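Local coordinates for probable secreted solute-binding lipoprotein (Streptomyces coelicolor, PDB 3I3V), which probably binds a solute outside the cell and delivers it to a membrane transporter, at residues Val12-Gly17 with Ile42-Asn47; Asp50-Tyr55 with Asn71-Thr76; Val67-Leu72 with Ile288-Ser293. All coordinates share one frame; numbering follows the deposited sequence.

Contact 1 of 3, residues Val12-Gly17 with Ile42-Asn47; sequences VHTQLG and IKNLVN
The imidazole of His-13 meets residues 42-47 with its edge. Asn-47 ND2 donates to His-13 NE2 over 2.6 Å and sits almost exactly in the ring plane, yet the bond is bent, with an N-H...N angle of 137°, and the amide is turned 73° from the ring. Because NE2 accepts, a neutral ring would probably carry its proton on ND1. Also in the ring plane lies Leu-45 O, 3.2 Å from His-13 CD2, while Leu-45 CB approaches that same CD2. With CG anti to the backbone N (chi1 -157°), the ring swings along the pairing line to reach Asn-47, two residues past its bridge partner Leu-45. Val-12 and Asn-44 stand side by side on the opposite side of the sheet; Asn-44 OD1 lies 3.6 Å from Val-12 CB and accepts a hydrogen bond from Tyr-26 OH, on helix 23-36. Underneath runs regular parallel pairing: Val-12 N to Lys-43 O at 2.9 Å, Leu-45 N to Val-12 O, Thr-14 N to Leu-45 O, and Asn-47 N to Thr-14 O at 3.0 Å. Helix 23-36 connects the two strands in a beta-alpha-beta unit and lies over the face that carries Val-12 and Thr-14; its Tyr-26 packs on both. Val-54 and Tyr-55 of helix 51-60 pack on His-13, and strand 67-70 pairs with the other edge of strand 9-14.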
loop_
_atom_site.group_PDB
_atom_site.type_symbol
_atom_site.label_atom_id
_atom_site.label_comp_id
_atom_site.label_asym_id
_atom_site.label_seq_id
_atom_site.Cartn_x
_atom_site.Cartn_y
_atom_site.Cartn_z
ATOM N N VAL C 12 13.852 50.247 1.025
ATOM C CA VAL C 12 13.051 50.421 2.226
ATOM C C VAL C 12 13.229 51.809 2.846
ATOM O O VAL C 12 14.337 52.186 3.221
ATOM C CB VAL C 12 13.439 49.358 3.291
ATOM C CG1 VAL C 12 12.673 49.591 4.583
ATOM C CG2 VAL C 12 13.171 47.968 2.753
ATOM N N HIS C 13 12.126 52.551 2.952
ATOM C CA HIS C 13 12.118 53.883 3.556
ATOM C C HIS C 13 11.705 53.662 5.007
ATOM O O HIS C 13 10.546 53.363 5.282
ATOM C CB HIS C 13 11.107 54.786 2.841
ATOM C CG HIS C 13 11.399 56.245 2.986
ATOM N ND1 HIS C 13 10.638 57.217 2.394
ATOM C CD2 HIS C 13 12.397 56.880 3.647
ATOM C CE1 HIS C 13 11.155 58.406 2.676
ATOM N NE2 HIS C 13 12.217 58.225 3.431
ATOM N N THR C 14 12.657 53.829 5.922
ATOM C CA THR C 14 12.458 53.556 7.347
ATOM C C THR C 14 12.832 54.643 8.326
ATOM O O THR C 14 13.740 55.424 8.076
ATOM C CB THR C 14 13.331 52.379 7.786
ATOM O OG1 THR C 14 13.428 51.436 6.719
ATOM C CG2 THR C 14 12.772 51.722 9.016
ATOM N N GLN C 15 12.172 54.621 9.482
ATOM C CA GLN C 15 12.461 55.556 10.562
ATOM C C GLN C 15 13.519 54.923 11.455
ATOM O O GLN C 15 14.058 55.580 12.342
ATOM C CB GLN C 15 11.213 55.829 11.393
ATOM C CG GLN C 15 10.201 56.711 10.701
ATOM C CD GLN C 15 9.038 57.059 11.596
ATOM O OE1 GLN C 15 8.439 56.180 12.221
ATOM N NE2 GLN C 15 8.702 58.347 11.661
ATOM N N LEU C 16 13.796 53.640 11.216
ATOM C CA LEU C 16 14.784 52.888 11.981
ATOM C C LEU C 16 16.123 52.907 11.266
ATOM O O LEU C 16 16.172 52.907 10.033
ATOM C CB LEU C 16 14.356 51.425 12.139
ATOM C CG LEU C 16 13.063 51.095 12.880
ATOM C CD1 LEU C 16 12.951 49.589 13.028
ATOM C CD2 LEU C 16 13.057 51.768 14.246
ATOM N N GLY C 17 17.211 52.891 12.033
ATOM C CA GLY C 17 18.527 52.893 11.413
ATOM C C GLY C 17 19.571 53.705 12.155
ATOM O O GLY C 17 20.768 53.507 11.964
ATOM N N ILE C 42 19.544 45.298 -0.797
ATOM C CA ILE C 42 18.639 46.005 0.099
ATOM C C ILE C 42 19.198 47.392 0.352
ATOM O O ILE C 42 20.365 47.536 0.717
ATOM C CB ILE C 42 18.502 45.285 1.474
ATOM C CG1 ILE C 42 17.547 44.100 1.357
ATOM C CG2 ILE C 42 17.986 46.264 2.535
ATOM C CD1 ILE C 42 16.088 44.489 1.272
ATOM N N LYS C 43 18.378 48.416 0.149
ATOM C CA LYS C 43 18.831 49.772 0.415
ATOM C C LYS C 43 17.906 50.426 1.427
ATOM O O LYS C 43 16.690 50.300 1.328
ATOM C CB LYS C 43 18.865 50.610 -0.865
ATOM C CG LYS C 43 19.566 51.949 -0.659
ATOM C CD LYS C 43 19.568 52.803 -1.907
ATOM C CE LYS C 43 20.281 54.120 -1.636
ATOM N NZ LYS C 43 20.138 55.078 -2.768
ATOM N N ASN C 44 18.476 51.113 2.409
ATOM C CA ASN C 44 17.659 51.793 3.410
ATOM C C ASN C 44 17.716 53.306 3.291
ATOM O O ASN C 44 18.794 53.886 3.188
ATOM C CB ASN C 44 18.092 51.410 4.829
ATOM C CG ASN C 44 17.547 50.072 5.266
ATOM O OD1 ASN C 44 16.338 49.886 5.388
ATOM N ND2 ASN C 44 18.441 49.127 5.502
ATOM N N LEU C 45 16.545 53.938 3.282
ATOM C CA LEU C 45 16.458 55.393 3.252
ATOM C C LEU C 45 15.937 55.711 4.647
ATOM O O LEU C 45 14.817 55.347 4.993
ATOM C CB LEU C 45 15.471 55.876 2.180
ATOM C CG LEU C 45 15.894 55.735 0.704
ATOM C CD1 LEU C 45 14.735 56.161 -0.210
ATOM C CD2 LEU C 45 17.132 56.598 0.427
ATOM N N VAL C 46 16.753 56.367 5.460
ATOM C CA VAL C 46 16.338 56.668 6.820
ATOM C C VAL C 46 15.888 58.105 7.016
ATOM O O VAL C 46 16.541 59.046 6.560
ATOM C CB VAL C 46 17.469 56.361 7.834
ATOM C CG1 VAL C 46 17.012 56.718 9.254
ATOM C CG2 VAL C 46 17.853 54.887 7.753
ATOM N N ASN C 47 14.754 58.255 7.694
ATOM C CA ASN C 47 14.175 59.558 8.006
ATOM C C ASN C 47 13.433 59.437 9.335
ATOM O O ASN C 47 12.994 58.350 9.704
ATOM C CB ASN C 47 13.204 59.999 6.906
ATOM C CG ASN C 47 13.910 60.616 5.720
ATOM O OD1 ASN C 47 14.489 61.699 5.824
ATOM N ND2 ASN C 47 13.870 59.935 4.589
#

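Contact 2 of 3, residues Asp50-Tyr55 with Asn71-Thr76; sequences DLAQVY and NLYDKT
Tyr-73 reaches out from its loop with the hydroxyl leading, so that OH, not the flat of the ring, meets the first turn of helix 51-60. It stops 3.1 Å from Ala-52 CB, a methyl that stands oblique to the ring. CG occupies the crowded position between backbone N and carbonyl carbon (chi1 70°), and Asn-71 O lies at the ring's edge, in its plane. Lys-75 approaches the same methyl: its CG is anti to the backbone N (chi1 -177°), which sends the aliphatic chain toward the helix until CD presses on Ala-52 CB at a tight 3.4 Å. The chain then bends at chi3 and chi4, and NZ goes on to a salt bridge with Glu-56. Gln-53, bent at chi2 (73°), crosses the lysine chain obliquely, its OE1 3.9 Å from Lys-75 CE, a loose contact with no hydrogen bond.

The loop follows strand 67-70 in an alpha/beta lobe consistent with the periplasmic binding protein fold, and here it lies against the N-terminal end of the helix that precedes that strand. A water joins the two: it accepts from Ala-52 N at 2.8 Å and lies 2.6 Å from Tyr-73 OH. Ala-52 N belongs to the first turn, ahead of the N-H groups engaged by helical bonding, so the water gives it an acceptor; the helix end would probably polarise the water and, through it, the phenol.

Within the loop, Thr-76 OG1 does double duty. It donates to a lone pair of Asn-71 O at 2.9 Å and accepts from Tyr-73 N at 3.2 Å, the N-H pointing almost straight at it.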
loop_
_atom_site.group_PDB
_atom_site.type_symbol
_atom_site.label_atom_id
_atom_site.label_comp_id
_atom_site.label_asym_id
_atom_site.label_seq_id
_atom_site.Cartn_x
_atom_site.Cartn_y
_atom_site.Cartn_z
ATOM N N ASP C 50 10.081 63.493 9.619
ATOM C CA ASP C 50 9.725 63.935 8.277
ATOM C C ASP C 50 9.717 62.829 7.210
ATOM O O ASP C 50 9.757 63.121 6.018
ATOM C CB ASP C 50 10.674 65.053 7.830
ATOM C CG ASP C 50 12.106 64.575 7.667
ATOM O OD1 ASP C 50 12.943 65.349 7.157
ATOM O OD2 ASP C 50 12.405 63.422 8.048
ATOM N N LEU C 51 9.669 61.567 7.618
ATOM C CA LEU C 51 9.663 60.480 6.634
ATOM C C LEU C 51 8.409 60.537 5.771
ATOM O O LEU C 51 8.483 60.429 4.545
ATOM C CB LEU C 51 9.752 59.110 7.326
ATOM C CG LEU C 51 9.649 57.863 6.436
ATOM C CD1 LEU C 51 10.134 56.664 7.210
ATOM C CD2 LEU C 51 8.196 57.643 5.969
ATOM N N ALA C 52 7.258 60.688 6.421
ATOM C CA ALA C 52 5.986 60.766 5.716
ATOM C C ALA C 52 6.023 61.844 4.630
ATOM O O ALA C 52 5.589 61.603 3.505
ATOM C CB ALA C 52 4.867 61.057 6.705
ATOM N N GLN C 53 6.538 63.027 4.964
ATOM C CA GLN C 53 6.631 64.126 4.000
ATOM C C GLN C 53 7.559 63.742 2.858
ATOM O O GLN C 53 7.224 63.930 1.693
ATOM C CB GLN C 53 7.170 65.414 4.662
ATOM C CG GLN C 53 6.232 66.118 5.665
ATOM C CD GLN C 53 6.072 65.390 7.011
ATOM O OE1 GLN C 53 5.309 65.840 7.876
ATOM N NE2 GLN C 53 6.784 64.274 7.193
ATOM N N VAL C 54 8.731 63.211 3.202
ATOM C CA VAL C 54 9.715 62.809 2.203
ATOM C C VAL C 54 9.169 61.699 1.327
ATOM O O VAL C 54 9.436 61.668 0.129
ATOM C CB VAL C 54 11.009 62.308 2.857
ATOM C CG1 VAL C 54 12.016 61.871 1.782
ATOM C CG2 VAL C 54 11.592 63.403 3.728
ATOM N N TYR C 55 8.414 60.781 1.926
ATOM C CA TYR C 55 7.839 59.693 1.147
ATOM C C TYR C 55 6.800 60.222 0.142
ATOM O O TYR C 55 6.754 59.773 -0.997
ATOM C CB TYR C 55 7.183 58.656 2.054
ATOM C CG TYR C 55 6.433 57.594 1.282
ATOM C CD1 TYR C 55 7.107 56.555 0.646
ATOM C CD2 TYR C 55 5.049 57.657 1.151
ATOM C CE1 TYR C 55 6.420 55.609 -0.104
ATOM C CE2 TYR C 55 4.352 56.715 0.407
ATOM C CZ TYR C 55 5.046 55.694 -0.219
ATOM O OH TYR C 55 4.350 54.767 -0.953
ATOM N N ASN C 71 4.965 54.656 11.793
ATOM C CA ASN C 71 3.893 54.388 12.723
ATOM C C ASN C 71 2.601 54.944 12.139
ATOM O O ASN C 71 2.591 55.495 11.033
ATOM C CB ASN C 71 4.178 55.024 14.089
ATOM C CG ASN C 71 4.351 56.541 14.011
ATOM O OD1 ASN C 71 3.906 57.281 14.903
ATOM N ND2 ASN C 71 5.013 57.010 12.959
ATOM N N LEU C 72 1.515 54.792 12.887
ATOM C CA LEU C 72 0.216 55.262 12.452
ATOM C C LEU C 72 -0.138 56.550 13.169
ATOM O O LEU C 72 -0.380 56.555 14.377
ATOM C CB LEU C 72 -0.862 54.211 12.739
ATOM C CG LEU C 72 -2.238 54.601 12.188
ATOM C CD1 LEU C 72 -2.176 54.582 10.661
ATOM C CD2 LEU C 72 -3.313 53.649 12.695
ATOM N N TYR C 73 -0.152 57.647 12.425
ATOM C CA TYR C 73 -0.516 58.932 12.994
ATOM C C TYR C 73 -1.199 59.763 11.915
ATOM O O TYR C 73 -1.286 59.342 10.759
ATOM C CB TYR C 73 0.715 59.662 13.549
ATOM C CG TYR C 73 1.690 60.183 12.517
ATOM C CD1 TYR C 73 2.499 59.314 11.777
ATOM C CD2 TYR C 73 1.818 61.554 12.289
ATOM C CE1 TYR C 73 3.416 59.805 10.832
ATOM C CE2 TYR C 73 2.718 62.053 11.355
ATOM C CZ TYR C 73 3.516 61.183 10.631
ATOM O OH TYR C 73 4.424 61.692 9.732
ATOM N N ASP C 74 -1.673 60.942 12.298
ATOM C CA ASP C 74 -2.389 61.843 11.395
ATOM C C ASP C 74 -2.088 61.717 9.899
ATOM O O ASP C 74 -2.968 61.366 9.111
ATOM C CB ASP C 74 -2.169 63.298 11.822
ATOM C CG ASP C 74 -3.060 64.262 11.057
ATOM O OD1 ASP C 74 -2.519 65.146 10.351
ATOM O OD2 ASP C 74 -4.303 64.128 11.160
ATOM N N LYS C 75 -0.853 62.010 9.507
ATOM C CA LYS C 75 -0.469 61.953 8.102
ATOM C C LYS C 75 -0.578 60.590 7.413
ATOM O O LYS C 75 -1.196 60.487 6.356
ATOM C CB LYS C 75 0.950 62.509 7.925
ATOM C CG LYS C 75 1.412 62.563 6.479
ATOM C CD LYS C 75 2.562 63.556 6.273
ATOM C CE LYS C 75 2.051 64.935 5.959
ATOM N NZ LYS C 75 1.239 64.909 4.715
ATOM N N THR C 76 0.013 59.548 7.997
ATOM C CA THR C 76 -0.032 58.218 7.385
ATOM C C THR C 76 -1.425 57.616 7.467
ATOM O O THR C 76 -1.718 56.618 6.826
ATOM C CB THR C 76 0.999 57.236 8.039
ATOM O OG1 THR C 76 0.653 56.987 9.409
ATOM C CG2 THR C 76 2.407 57.824 7.973
HETATM O O HOH W 1 6.747 60.780 9.190
#

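Contact 3 of 3, residues Val67-Leu72 with Ile288-Ser293; sequences VVMVNL and IGFWIS
Strand 289-292 is the antiparallel edge strand of the four-stranded sheet, laid against strand 67-70 after an excursion of more than 200 residues; the order 41-46, 9-14, 67-70, 289-292 is consistent with a type II periplasmic binding protein lobe. Val-68 and Trp-291 form a hydrogen-bonded pair, Val-68 N to Trp-291 O and Trp-291 N to Val-68 O both at 2.8 Å. Next along, Gly-289 N gives a good bond to Val-70 O, whereas Val-70 N to Gly-289 O is weak.

On the side of Val-67, the Met-69 side chain, present as selenomethionine, runs alongside Phe-290 in a Met-aromatic contact: SE is 4.8 Å from the ring centroid, set obliquely, and CE touches Phe-290 CE1 at 3.6 Å. Helix 300-310 packs against this side, through Val-303 on Val-67 and Met-310 on Phe-290.

On the other side the Trp-291 indole leans back over strand 67-70. Val-70 CG2 lies over one face, 3.6 Å from Trp-291 NE1, and Leu-72 CD1 meets the far edge at CH2. An alanine in place of Trp-291 would probably loosen the packing of Val-70 and Leu-72 and would lose one donor to Val-70 O. That oxygen accepts twice, from Gly-289 N and, at 3.2 Å, from Trp-291 NE1, each donor standing 48° out of the carbonyl plane.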
loop_
_atom_site.group_PDB
_atom_site.type_symbol
_atom_site.label_atom_id
_atom_site.label_comp_id
_atom_site.label_asym_id
_atom_site.label_seq_id
_atom_site.Cartn_x
_atom_site.Cartn_y
_atom_site.Cartn_z
ATOM N N VAL C 67 8.982 49.622 0.254
ATOM C CA VAL C 67 8.410 49.317 1.561
ATOM C C VAL C 67 8.692 50.483 2.492
ATOM O O VAL C 67 9.788 51.058 2.482
ATOM C CB VAL C 67 9.050 48.047 2.173
ATOM C CG1 VAL C 67 8.531 47.831 3.579
ATOM C CG2 VAL C 67 8.754 46.831 1.309
ATOM N N VAL C 68 7.701 50.830 3.300
ATOM C CA VAL C 68 7.850 51.933 4.235
ATOM C C VAL C 68 7.710 51.443 5.667
ATOM O O VAL C 68 6.918 50.555 5.952
ATOM C CB VAL C 68 6.789 53.028 3.978
ATOM C CG1 VAL C 68 7.095 54.252 4.828
ATOM C CG2 VAL C 68 6.754 53.387 2.496
HETATM N N MSE C 69 8.490 52.009 6.574
HETATM C CA MSE C 69 8.395 51.614 7.967
HETATM C C MSE C 69 8.113 52.834 8.815
HETATM O O MSE C 69 9.030 53.549 9.207
HETATM C CB MSE C 69 9.683 50.932 8.421
HETATM C CG MSE C 69 9.987 49.634 7.673
HETATM SE SE MSE C 69 11.616 48.755 8.291
HETATM C CE MSE C 69 10.998 48.297 10.072
ATOM N N VAL C 70 6.832 53.059 9.092
ATOM C CA VAL C 70 6.385 54.200 9.896
ATOM C C VAL C 70 5.247 53.798 10.820
ATOM O O VAL C 70 4.622 52.750 10.646
ATOM C CB VAL C 70 5.836 55.369 9.026
ATOM C CG1 VAL C 70 6.868 56.435 8.878
ATOM C CG2 VAL C 70 5.369 54.847 7.662
ATOM N N ASN C 71 4.965 54.656 11.793
ATOM C CA ASN C 71 3.893 54.388 12.723
ATOM C C ASN C 71 2.601 54.944 12.139
ATOM O O ASN C 71 2.591 55.495 11.033
ATOM C CB ASN C 71 4.178 55.024 14.089
ATOM C CG ASN C 71 4.351 56.541 14.011
ATOM O OD1 ASN C 71 3.906 57.281 14.903
ATOM N ND2 ASN C 71 5.013 57.010 12.959
ATOM N N LEU C 72 1.515 54.792 12.887
ATOM C CA LEU C 72 0.216 55.262 12.452
ATOM C C LEU C 72 -0.138 56.550 13.169
ATOM O O LEU C 72 -0.380 56.555 14.377
ATOM C CB LEU C 72 -0.862 54.211 12.739
ATOM C CG LEU C 72 -2.238 54.601 12.188
ATOM C CD1 LEU C 72 -2.176 54.582 10.661
ATOM C CD2 LEU C 72 -3.313 53.649 12.695
ATOM N N ILE C 288 5.689 51.807 14.574
ATOM C CA ILE C 288 6.229 51.351 13.293
ATOM C C ILE C 288 5.651 50.056 12.696
ATOM O O ILE C 288 5.673 48.996 13.315
ATOM C CB ILE C 288 7.757 51.240 13.372
ATOM C CG1 ILE C 288 8.345 52.638 13.591
ATOM C CG2 ILE C 288 8.310 50.608 12.096
ATOM C CD1 ILE C 288 9.855 52.692 13.544
ATOM N N GLY C 289 5.115 50.175 11.484
ATOM C CA GLY C 289 4.550 49.039 10.778
ATOM C C GLY C 289 5.110 49.021 9.365
ATOM O O GLY C 289 5.738 50.001 8.949
ATOM N N PHE C 290 4.891 47.922 8.634
ATOM C CA PHE C 290 5.381 47.775 7.258
ATOM C C PHE C 290 4.316 48.165 6.222
ATOM O O PHE C 290 3.245 47.558 6.166
ATOM C CB PHE C 290 5.806 46.314 6.993
ATOM C CG PHE C 290 7.034 45.874 7.763
ATOM C CD1 PHE C 290 8.311 46.235 7.343
ATOM C CD2 PHE C 290 6.907 45.075 8.905
ATOM C CE1 PHE C 290 9.452 45.804 8.043
ATOM C CE2 PHE C 290 8.040 44.648 9.604
ATOM C CZ PHE C 290 9.314 45.014 9.169
ATOM N N TRP C 291 4.611 49.164 5.391
ATOM C CA TRP C 291 3.663 49.590 4.367
ATOM C C TRP C 291 4.213 49.223 2.992
ATOM O O TRP C 291 5.430 49.221 2.789
ATOM C CB TRP C 291 3.433 51.106 4.423
ATOM C CG TRP C 291 2.988 51.628 5.755
ATOM C CD1 TRP C 291 3.676 51.565 6.934
ATOM C CD2 TRP C 291 1.780 52.353 6.034
ATOM N NE1 TRP C 291 2.977 52.211 7.926
ATOM C CE2 TRP C 291 1.812 52.706 7.403
ATOM C CE3 TRP C 291 0.677 52.743 5.259
ATOM C CZ2 TRP C 291 0.784 53.430 8.014
ATOM C CZ3 TRP C 291 -0.342 53.462 5.866
ATOM C CH2 TRP C 291 -0.282 53.800 7.229
ATOM N N ILE C 292 3.326 48.909 2.050
ATOM C CA ILE C 292 3.782 48.569 0.705
ATOM C C ILE C 292 3.316 49.618 -0.297
ATOM O O ILE C 292 2.138 49.944 -0.363
ATOM C CB ILE C 292 3.271 47.187 0.257
ATOM C CG1 ILE C 292 3.792 46.110 1.212
ATOM C CG2 ILE C 292 3.738 46.899 -1.176
ATOM C CD1 ILE C 292 3.496 44.697 0.759
ATOM N N SER C 293 4.249 50.143 -1.080
ATOM C CA SER C 293 3.913 51.163 -2.063
ATOM C C SER C 293 3.566 50.543 -3.403
ATOM O O SER C 293 3.782 49.350 -3.619
ATOM C CB SER C 293 5.089 52.101 -2.265
ATOM O OG SER C 293 6.146 51.398 -2.894
#

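From the N terminus, contact 1 closes first: helix 23-36 bridges strand 9-14 to strand 41-46. The chain then enters helix 51-60, and contact 2 closes the short connection through strand 67-70 to the loop behind it. Contact 3 opens on that strand, sharing Asn-71 and Leu-72 with contact 2, and closes only when strand 289-292 returns from far along the sequence. Contacts 1 and 3 follow in series, neither nested, but one sheet unites them, since His-13 bonds to Val-67 and Met-69 through the backbone. Helix 51-60 ties all three: Leu-51 packs on Gln-15 and Val-70, and Tyr-55 on Val-68 and Ser-293.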